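Local coordinates for protein malonate decarboxylase subunit alpha (Acinetobacter baumannii ATCC 17978, PDB 6MPR) that probably acts as the acyl-carrier-protein transferase of malonate decarboxylase, exchanging carrier-bound acetyl for malonyl ahead of malonate's decarboxylation to acetate, at residues Val41-Gln46 against Tyr221-Asp226; Ala72-Arg77 against Ile196-Glu201. All blocks are in the same frame, centred on the assembly; numbering follows the deposited sequence. Where two conformers were deposited one is given.

Interaction 1. Residues Val41-Gln46 against Tyr221-Asp226; sequences VVIPTQ and YVVVAD
V41 starts the contact by offering its carbonyl O to V222 N at 2.9 Å, the first bond holding strand 42-43 parallel to strand 221-224. The short strand 42-43 is the outermost on this side of a parallel, Rossmann-like α/β sheet. V222 N approaches from above the V41 carbonyl plane, 37° out of it, and the same oxygen also receives a CA-H...O contact from Y221. V41 CG1, anti to its own backbone N, is directed at the strand backbone and meets Y221 CA and V222 N.

V42 and V222 share one face of the sheet, where their CG2 methyls touch at 4.0 Å; R168 also packs on V42. I43 adds the second bond of the parallel pair: its N donates to V222 O at 2.8 Å, almost straight down the carbonyl bond with a C=O...N angle of 173°. On the opposite face from V42, the I43 side chain crosses that of Y221 at about a right angle, with CD1 3.6 Å from Y221 CB. The phenol beyond is tethered by N35 through OH, and helices 22-34 and 48-55 cover this face.

After I43 the two backbones part and a water takes over the pairing. It donates to I43 O at 2.7 Å, accepts from V224 N at 2.9 Å, and gives its other proton to T45 OG1. V223 CG2 packs beside this junction against I43 O and T45 CA. T45 opens a 3-10 turn, and its chi1 of -57° sets OG1 beside its own backbone N. From there the hydroxyl donates to V224 O at 2.7 Å, while T45 CG2 rests 3.3 Å from that same carbonyl oxygen.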
# COMPACT_ATOMS: atom_id res chain seq x y z
N VAL A 41 6.56 33.17 -3.11
CA VAL A 41 6.47 31.80 -3.60
C VAL A 41 6.45 31.74 -5.13
O VAL A 41 6.79 30.70 -5.70
CB VAL A 41 5.21 31.14 -2.99
CG1 VAL A 41 5.05 29.72 -3.45
CG2 VAL A 41 5.26 31.20 -1.46
N VAL A 42 6.08 32.82 -5.80
CA VAL A 42 5.79 32.79 -7.23
C VAL A 42 7.07 33.06 -8.03
O VAL A 42 7.63 34.15 -7.96
CB VAL A 42 4.69 33.79 -7.60
CG1 VAL A 42 4.35 33.68 -9.07
CG2 VAL A 42 3.45 33.58 -6.73
N ILE A 43 7.50 32.07 -8.80
CA ILE A 43 8.58 32.25 -9.77
C ILE A 43 8.00 32.84 -11.05
O ILE A 43 7.06 32.26 -11.60
CB ILE A 43 9.26 30.92 -10.08
CG1 ILE A 43 9.79 30.24 -8.83
CG2 ILE A 43 10.35 31.12 -11.14
CD1 ILE A 43 10.11 28.77 -9.10
N PRO A 44 8.53 33.95 -11.55
CA PRO A 44 8.11 34.43 -12.88
C PRO A 44 8.38 33.37 -13.93
O PRO A 44 9.42 32.71 -13.91
CB PRO A 44 8.97 35.69 -13.09
CG PRO A 44 9.37 36.10 -11.73
CD PRO A 44 9.53 34.84 -10.94
N THR A 45 7.41 33.18 -14.83
CA THR A 45 7.52 32.11 -15.82
C THR A 45 8.82 32.21 -16.60
O THR A 45 9.49 31.20 -16.84
CB THR A 45 6.32 32.18 -16.76
OG1 THR A 45 5.13 32.08 -15.97
CG2 THR A 45 6.34 31.04 -17.79
N GLN A 46 9.23 33.44 -16.93
CA GLN A 46 10.42 33.65 -17.74
C GLN A 46 11.71 33.27 -17.01
O GLN A 46 12.74 33.08 -17.66
CB GLN A 46 10.48 35.11 -18.19
CG GLN A 46 10.31 36.14 -17.07
CD GLN A 46 8.86 36.47 -16.75
OE1 GLN A 46 7.96 35.64 -16.89
NE2 GLN A 46 8.62 37.71 -16.30
N TYR A 221 7.77 26.68 -3.97
CA TYR A 221 7.56 27.64 -5.04
C TYR A 221 6.49 27.15 -6.01
O TYR A 221 6.31 25.94 -6.20
CB TYR A 221 8.83 27.89 -5.85
CG TYR A 221 9.95 28.51 -5.06
CD1 TYR A 221 10.00 29.89 -4.86
CD2 TYR A 221 10.95 27.72 -4.53
CE1 TYR A 221 11.05 30.46 -4.12
CE2 TYR A 221 11.98 28.27 -3.81
CZ TYR A 221 12.03 29.64 -3.60
OH TYR A 221 13.09 30.15 -2.88
N VAL A 222 5.80 28.11 -6.63
CA VAL A 222 4.91 27.82 -7.74
C VAL A 222 5.36 28.65 -8.94
O VAL A 222 6.03 29.67 -8.80
CB VAL A 222 3.42 28.11 -7.41
CG1 VAL A 222 2.96 27.29 -6.20
CG2 VAL A 222 3.19 29.60 -7.19
N VAL A 223 5.01 28.17 -10.13
CA VAL A 223 5.29 28.89 -11.37
C VAL A 223 4.13 28.65 -12.32
O VAL A 223 3.63 27.53 -12.42
CB VAL A 223 6.63 28.44 -12.01
CG1 VAL A 223 6.59 26.96 -12.43
CG2 VAL A 223 6.98 29.32 -13.21
N VAL A 224 3.65 29.71 -12.97
CA VAL A 224 2.62 29.57 -13.99
C VAL A 224 3.27 28.99 -15.24
O VAL A 224 4.24 29.54 -15.77
CB VAL A 224 1.95 30.93 -14.28
CG1 VAL A 224 0.91 30.79 -15.40
CG2 VAL A 224 1.31 31.48 -13.03
N ALA A 225 2.74 27.86 -15.71
CA ALA A 225 3.33 27.20 -16.87
C ALA A 225 3.12 28.04 -18.13
O ALA A 225 2.18 28.83 -18.21
CB ALA A 225 2.73 25.81 -17.06
N ASP A 226 4.01 27.86 -19.11
CA ASP A 226 3.84 28.57 -20.37
C ASP A 226 2.58 28.14 -21.08
O ASP A 226 2.05 28.89 -21.91
CB ASP A 226 5.07 28.39 -21.29
CG ASP A 226 5.45 26.91 -21.51
OD1 ASP A 226 4.85 26.01 -20.88
OD2 ASP A 226 6.39 26.66 -22.30
O HOH W 1 4.72 32.36 -12.87

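Interaction 2. Residues Ala72-Arg77 against Ile196-Glu201; sequences ADFLSR and IVQVNE
The flat carboxamide of Q198 ends against the backbone of A72, F74 and L75, at the N-terminal turn of a helix packed on the parallel α/β sheet. Its OE1 lies oblique to the F74 ring, and its CD rests against A72 CA and F74 CB. The other planar group, the R77 guanidinium, has F74 CA over one face, nearer its margin than its middle, and D73 OD2 in its plane at the edge. R77 grips that single oxygen side-on through NE and NH2, the latter at 2.9 Å.

A72 occupies the N-cap position of helix 73-79. Q198 OE1 accepts from L75 N at 3.0 Å and lies 2.9 Å from F74 N, at the N-terminal end of the helix, whose dipole would probably polarise the buried C=O. Q198 CG stands between its backbone N and carbonyl carbon (chi1 66°), and the chain runs extended from there to the helix. On the amide's other end, a water accepts from NE2 at 3.0 Å and donates to D73 OD1, which Y230 N also binds.

The L75 and Q198 side chains run alongside one another in opposing directions, L75 CG 3.9 Å from Q198 CB. Further back along the strand, L75 CD1 reaches I196 O at 3.6 Å.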
# COMPACT_ATOMS: atom_id res chain seq x y z
N ALA A 72 4.21 17.37 -15.69
CA ALA A 72 4.71 18.72 -15.42
C ALA A 72 5.67 19.10 -16.56
O ALA A 72 6.89 19.20 -16.40
CB ALA A 72 5.39 18.76 -14.07
N ASP A 73 5.09 19.27 -17.75
CA ASP A 73 5.95 19.34 -18.93
C ASP A 73 6.66 20.67 -19.08
O ASP A 73 7.73 20.73 -19.71
CB ASP A 73 5.14 19.02 -20.20
CG ASP A 73 4.12 20.09 -20.53
OD1 ASP A 73 3.14 20.27 -19.76
OD2 ASP A 73 4.29 20.76 -21.57
N PHE A 74 6.12 21.75 -18.51
CA PHE A 74 6.88 22.99 -18.46
C PHE A 74 8.14 22.82 -17.61
O PHE A 74 9.23 23.24 -18.02
CB PHE A 74 6.00 24.11 -17.91
CG PHE A 74 6.69 25.42 -17.73
CD1 PHE A 74 7.22 26.10 -18.82
CD2 PHE A 74 6.80 25.98 -16.48
CE1 PHE A 74 7.85 27.34 -18.64
CE2 PHE A 74 7.43 27.20 -16.29
CZ PHE A 74 7.95 27.87 -17.38
N LEU A 75 8.02 22.16 -16.46
CA LEU A 75 9.20 21.95 -15.62
C LEU A 75 10.19 20.99 -16.27
O LEU A 75 11.40 21.21 -16.22
CB LEU A 75 8.80 21.46 -14.22
CG LEU A 75 7.96 22.42 -13.38
CD1 LEU A 75 7.63 21.81 -11.99
CD2 LEU A 75 8.64 23.77 -13.25
N SER A 76 9.69 19.92 -16.90
CA SER A 76 10.61 18.97 -17.53
C SER A 76 11.29 19.58 -18.75
O SER A 76 12.49 19.40 -18.94
CB SER A 76 9.88 17.67 -17.89
OG SER A 76 8.78 17.88 -18.75
N ARG A 77 10.55 20.33 -19.59
CA ARG A 77 11.18 21.01 -20.72
C ARG A 77 12.20 22.03 -20.24
O ARG A 77 13.28 22.18 -20.84
CB ARG A 77 10.13 21.69 -21.61
CG ARG A 77 9.29 20.73 -22.46
CD ARG A 77 8.31 21.48 -23.37
NE ARG A 77 7.06 21.84 -22.69
CZ ARG A 77 6.72 23.08 -22.35
NH1 ARG A 77 7.54 24.09 -22.62
NH2 ARG A 77 5.57 23.33 -21.74
N ILE A 196 8.57 22.30 -6.07
CA ILE A 196 8.19 23.32 -7.05
C ILE A 196 7.01 22.78 -7.83
O ILE A 196 7.08 21.69 -8.39
CB ILE A 196 9.35 23.65 -8.00
CG1 ILE A 196 10.57 24.13 -7.21
CG2 ILE A 196 8.90 24.70 -9.02
CD1 ILE A 196 11.85 23.97 -7.96
N VAL A 197 5.93 23.56 -7.90
CA VAL A 197 4.70 23.14 -8.58
C VAL A 197 4.41 24.11 -9.72
O VAL A 197 4.19 25.31 -9.48
CB VAL A 197 3.51 23.05 -7.61
CG1 VAL A 197 2.29 22.43 -8.31
CG2 VAL A 197 3.88 22.24 -6.37
N GLN A 198 4.38 23.61 -10.95
CA GLN A 198 3.84 24.42 -12.03
C GLN A 198 2.31 24.37 -12.00
O GLN A 198 1.71 23.32 -11.72
CB GLN A 198 4.37 23.93 -13.39
CG GLN A 198 3.90 22.51 -13.78
CD GLN A 198 4.05 22.27 -15.26
OE1 GLN A 198 5.12 21.92 -15.74
NE2 GLN A 198 2.96 22.48 -16.00
N VAL A 199 1.67 25.51 -12.25
CA VAL A 199 0.21 25.57 -12.29
C VAL A 199 -0.27 26.22 -13.57
O VAL A 199 0.42 27.06 -14.16
CB VAL A 199 -0.40 26.30 -11.07
CG1 VAL A 199 -0.13 25.51 -9.78
CG2 VAL A 199 0.12 27.74 -10.96
N ASN A 200 -1.47 25.83 -14.00
CA ASN A 200 -2.07 26.43 -15.19
C ASN A 200 -2.46 27.88 -14.94
O ASN A 200 -2.37 28.70 -15.86
CB ASN A 200 -3.30 25.64 -15.64
CG ASN A 200 -2.96 24.25 -16.12
OD1 ASN A 200 -1.78 23.90 -16.25
ND2 ASN A 200 -3.97 23.45 -16.37
N GLU A 201 -2.90 28.20 -13.72
CA GLU A 201 -3.41 29.51 -13.35
C GLU A 201 -2.95 29.90 -11.96
O GLU A 201 -2.89 29.06 -11.06
CB GLU A 201 -4.94 29.52 -13.34
CG GLU A 201 -5.63 29.64 -14.65
CD GLU A 201 -7.12 29.69 -14.42
OE1 GLU A 201 -7.72 28.61 -14.21
OE2 GLU A 201 -7.68 30.80 -14.40
O HOH W 2 3.01 22.75 -18.96

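From the N terminus, helix 22-34 leads into V41-Q46 at the sheet's edge; the chain then passes through helix 48-55 and strand 61-64 and begins helix 73-79. Interaction 2 closes when the chain returns through strand 194-199; interaction 1 closes later, at strand 221-224, so the loop closed by interaction 2 nests inside that of interaction 1. Strand 221-224 lies between 42-43 and 194-199, and V223 O probably accepts from V199 N, which carries the pairing from one contact to the other. The helix spans both: F74 touches T45 and V223, and R77 NH1 forms a salt bridge with D226 OD2 just past the end of strand 221-224.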